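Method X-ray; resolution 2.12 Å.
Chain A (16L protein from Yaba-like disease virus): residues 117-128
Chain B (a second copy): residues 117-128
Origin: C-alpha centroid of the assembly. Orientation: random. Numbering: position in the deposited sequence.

Chain A 117-128: GKNIPMSFLIED
Chain B, residues 117-128: GKNIPMSFLIED

How do the two copies face each other? An exact two-fold axis relates them, so every contact occurs twice, and what is said of a residue in one chain holds for its mate. In each chain residues 117-119 form a loop, with A:Asn119 at the N-cap position, and a helix runs from A:Ile120 through A:Asp128 and onward. Successive helical phi/psi values stay near -62/-42, and the i to i+4 backbone bonds from A:Phe124 N to A:Ile120 O (3.1 Å) through A:Asp128 N to A:Phe124 O (2.9 Å) are regular. The helices run roughly antiparallel, with 149° between their N-to-C directions, and their axes come no closer than 11.9 Å. The register is set by A:Ile120 and B:Ile120, whose CA atoms lie 7.7 Å apart; the two stretches together bury 446 Å².

What fills the middle? A:Ile120 and B:Ile120 each give up 62 Å², the most of any residue here, and their CA-to-CB bonds point toward the partner. Both adopt chi1 m (-69°) and chi2 t (167°), which carries A:Ile120 CD1 to 4.1 Å from B:Ile120 CG2. The same methyl reaches the partner's phenylalanine: A:Ile120 CD1 sits 3.5 Å from B:Phe124 CE1, approaching the ring obliquely. B:Phe124 leaves its helix with CA-to-CB pointing away, yet chi1 m (-71°) and chi2 of -36° bring the end of its ring nearer. The result is a small apolar cluster of two isoleucines and two phenylalanines.

How does A:Glu127 engage the other chain? Its CA-to-CB bond points toward the partner, and chi1 -71° (m), chi2 -65° (m) and chi3 124° place the carboxylate beside B:Lys118, covering 56 Å² (59 Å² for B:Glu127). B:Lys118 has phi/psi -56/-32, its CA-to-CB bond is sideways, and after chi1 m (-46°) the chain is extended, with chi2 to chi4 all t. The closest approach is to the aliphatic part, A:Glu127 OE1 to B:Lys118 CG at 3.0 Å. The charged ends stay farther apart, with A:Glu127 OE2 4.2 Å from B:Lys118 NZ, so opposite charges are near each other without forming a salt bridge. No hydrogen bond crosses between the stretches.

What do the serine and the glycine contribute? One helical turn after A:Ile120, A:Ser123 also points toward the partner, with chi1 m (-38°), but A:Ser123 CB comes no nearer to the other stretch than 4.8 Å, to B:Gly117 O. B:Gly117 has phi/psi 83/-22, where a CB would jam against the preceding carbonyl oxygen, so the backbone itself calls for glycine.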

# COMPACT_ATOMS: atom_id res chain seq x y z
N GLY A 117 0.62 -1.63 5.07
CA GLY A 117 0.02 -0.36 5.43
C GLY A 117 -0.57 -0.33 6.82
O GLY A 117 -0.72 0.76 7.39
N LYS A 118 -0.91 -1.49 7.38
CA LYS A 118 -1.43 -1.55 8.74
C LYS A 118 -0.47 -0.90 9.73
O LYS A 118 -0.91 -0.33 10.73
CB LYS A 118 -1.69 -3.00 9.15
CG LYS A 118 -2.42 -3.83 8.11
CD LYS A 118 -2.68 -5.25 8.62
CE LYS A 118 -3.50 -6.03 7.60
NZ LYS A 118 -3.87 -7.40 8.04
N ASN A 119 0.83 -0.97 9.45
CA ASN A 119 1.84 -0.34 10.29
C ASN A 119 2.00 1.09 9.81
O ASN A 119 2.69 1.36 8.82
CB ASN A 119 3.15 -1.12 10.23
CG ASN A 119 4.00 -0.96 11.48
OD1 ASN A 119 4.59 0.10 11.71
ND2 ASN A 119 4.08 -2.02 12.28
N ILE A 120 1.34 2.02 10.49
CA ILE A 120 1.31 3.43 10.09
C ILE A 120 2.70 4.05 10.23
O ILE A 120 3.08 4.89 9.40
CB ILE A 120 0.25 4.20 10.89
CG1 ILE A 120 -1.14 3.74 10.47
CG2 ILE A 120 0.39 5.71 10.68
CD1 ILE A 120 -2.25 4.19 11.39
N PRO A 121 3.48 3.71 11.27
CA PRO A 121 4.84 4.27 11.35
C PRO A 121 5.69 3.99 10.12
O PRO A 121 6.51 4.84 9.75
CB PRO A 121 5.40 3.60 12.60
CG PRO A 121 4.21 3.43 13.47
CD PRO A 121 3.10 3.04 12.52
N MET A 122 5.54 2.82 9.50
CA MET A 122 6.23 2.57 8.24
C MET A 122 5.75 3.52 7.15
O MET A 122 6.54 3.96 6.31
CB MET A 122 6.03 1.11 7.81
CG MET A 122 7.02 0.13 8.42
SD MET A 122 8.74 0.48 7.98
CE MET A 122 8.70 0.27 6.20
N SER A 123 4.46 3.85 7.16
CA SER A 123 3.93 4.80 6.19
C SER A 123 4.60 6.16 6.33
O SER A 123 4.91 6.82 5.33
CB SER A 123 2.42 4.93 6.37
OG SER A 123 1.83 3.68 6.67
N PHE A 124 4.83 6.60 7.57
CA PHE A 124 5.52 7.86 7.80
C PHE A 124 6.97 7.79 7.32
O PHE A 124 7.48 8.72 6.69
CB PHE A 124 5.48 8.23 9.29
CG PHE A 124 4.12 8.64 9.78
CD1 PHE A 124 3.25 9.38 8.99
CD2 PHE A 124 3.72 8.30 11.06
CE1 PHE A 124 2.01 9.76 9.47
CE2 PHE A 124 2.49 8.67 11.54
CZ PHE A 124 1.63 9.40 10.75
N LEU A 125 7.65 6.69 7.64
CA LEU A 125 9.03 6.51 7.18
C LEU A 125 9.12 6.67 5.67
O LEU A 125 9.95 7.42 5.16
CB LEU A 125 9.55 5.15 7.62
CG LEU A 125 11.02 4.82 7.32
CD1 LEU A 125 11.56 3.86 8.37
CD2 LEU A 125 11.18 4.23 5.93
N ILE A 126 8.26 5.96 4.94
CA ILE A 126 8.29 6.02 3.48
C ILE A 126 8.04 7.45 3.00
O ILE A 126 8.80 7.98 2.17
CB ILE A 126 7.27 5.03 2.89
CG1 ILE A 126 7.66 3.60 3.26
CG2 ILE A 126 7.18 5.18 1.37
CD1 ILE A 126 6.62 2.56 2.90
N GLU A 127 6.99 8.09 3.50
CA GLU A 127 6.61 9.42 3.02
C GLU A 127 7.71 10.44 3.27
O GLU A 127 8.07 11.21 2.38
CB GLU A 127 5.32 9.88 3.70
CG GLU A 127 4.08 9.13 3.25
CD GLU A 127 3.77 9.37 1.79
OE1 GLU A 127 3.68 8.39 1.03
OE2 GLU A 127 3.63 10.55 1.40
N ASP A 128 8.24 10.47 4.50
CA ASP A 128 9.21 11.50 4.86
C ASP A 128 10.53 11.29 4.12
O ASP A 128 11.16 12.27 3.68
CB ASP A 128 9.42 11.49 6.38
CG ASP A 128 10.13 12.74 6.87
OD1 ASP A 128 10.49 13.60 6.04
OD2 ASP A 128 10.31 12.87 8.10
N GLY B 117 -1.55 5.13 0.30
CA GLY B 117 -1.26 5.01 1.71
C GLY B 117 -1.03 6.33 2.40
O GLY B 117 -1.20 6.41 3.63
N LYS B 118 -0.65 7.37 1.65
CA LYS B 118 -0.48 8.70 2.24
C LYS B 118 -1.73 9.16 2.96
O LYS B 118 -1.65 9.89 3.96
CB LYS B 118 -0.10 9.71 1.15
CG LYS B 118 0.98 9.24 0.19
CD LYS B 118 1.33 10.32 -0.82
CE LYS B 118 2.47 9.86 -1.71
NZ LYS B 118 2.94 10.89 -2.68
N ASN B 119 -2.90 8.74 2.48
CA ASN B 119 -4.17 9.07 3.12
C ASN B 119 -4.43 8.01 4.18
O ASN B 119 -4.90 6.91 3.88
CB ASN B 119 -5.29 9.13 2.08
CG ASN B 119 -6.43 10.05 2.50
OD1 ASN B 119 -7.21 9.73 3.39
ND2 ASN B 119 -6.53 11.20 1.83
N ILE B 120 -4.11 8.34 5.43
CA ILE B 120 -4.20 7.40 6.54
C ILE B 120 -5.66 7.05 6.83
O ILE B 120 -5.96 5.90 7.17
CB ILE B 120 -3.50 7.96 7.79
CG1 ILE B 120 -1.99 7.99 7.55
CG2 ILE B 120 -3.82 7.12 9.03
CD1 ILE B 120 -1.22 8.81 8.57
N PRO B 121 -6.60 8.00 6.72
CA PRO B 121 -8.01 7.63 6.93
C PRO B 121 -8.49 6.51 6.01
O PRO B 121 -9.32 5.70 6.44
CB PRO B 121 -8.75 8.94 6.66
CG PRO B 121 -7.79 9.98 7.12
CD PRO B 121 -6.44 9.46 6.68
N MET B 122 -8.02 6.47 4.77
CA MET B 122 -8.34 5.34 3.90
C MET B 122 -7.77 4.04 4.46
O MET B 122 -8.39 2.98 4.36
CB MET B 122 -7.82 5.60 2.49
CG MET B 122 -8.76 6.40 1.60
SD MET B 122 -10.36 5.59 1.34
CE MET B 122 -9.86 4.09 0.50
N SER B 123 -6.58 4.11 5.07
CA SER B 123 -5.99 2.93 5.68
C SER B 123 -6.88 2.39 6.79
O SER B 123 -7.04 1.17 6.94
CB SER B 123 -4.61 3.27 6.23
OG SER B 123 -3.92 4.15 5.36
N PHE B 124 -7.47 3.28 7.60
CA PHE B 124 -8.38 2.85 8.65
C PHE B 124 -9.64 2.23 8.06
O PHE B 124 -10.12 1.19 8.54
CB PHE B 124 -8.75 4.03 9.55
CG PHE B 124 -7.63 4.52 10.43
CD1 PHE B 124 -6.72 3.63 11.00
CD2 PHE B 124 -7.50 5.87 10.70
CE1 PHE B 124 -5.71 4.09 11.81
CE2 PHE B 124 -6.49 6.33 11.51
CZ PHE B 124 -5.59 5.45 12.07
N LEU B 125 -10.20 2.86 7.03
CA LEU B 125 -11.38 2.31 6.37
C LEU B 125 -11.13 0.88 5.92
O LEU B 125 -11.92 -0.03 6.21
CB LEU B 125 -11.77 3.19 5.19
CG LEU B 125 -13.06 2.83 4.44
CD1 LEU B 125 -13.68 4.09 3.84
CD2 LEU B 125 -12.80 1.81 3.34
N ILE B 126 -10.02 0.65 5.22
CA ILE B 126 -9.71 -0.68 4.72
C ILE B 126 -9.58 -1.67 5.87
O ILE B 126 -10.19 -2.75 5.86
CB ILE B 126 -8.44 -0.64 3.85
CG1 ILE B 126 -8.68 0.23 2.61
CG2 ILE B 126 -8.02 -2.05 3.44
CD1 ILE B 126 -7.43 0.51 1.80
N GLU B 127 -8.79 -1.32 6.89
CA GLU B 127 -8.52 -2.25 7.99
C GLU B 127 -9.80 -2.62 8.73
O GLU B 127 -10.05 -3.80 9.01
CB GLU B 127 -7.52 -1.63 8.96
CG GLU B 127 -6.11 -1.53 8.42
CD GLU B 127 -5.50 -2.89 8.16
OE1 GLU B 127 -5.08 -3.15 7.02
OE2 GLU B 127 -5.46 -3.71 9.11
N ASP B 128 -10.60 -1.62 9.10
CA ASP B 128 -11.78 -1.87 9.92
C ASP B 128 -12.83 -2.66 9.14
O ASP B 128 -13.48 -3.55 9.70
CB ASP B 128 -12.34 -0.55 10.43
CG ASP B 128 -13.33 -0.73 11.57
OD1 ASP B 128 -13.61 -1.89 11.94
OD2 ASP B 128 -13.83 0.28 12.11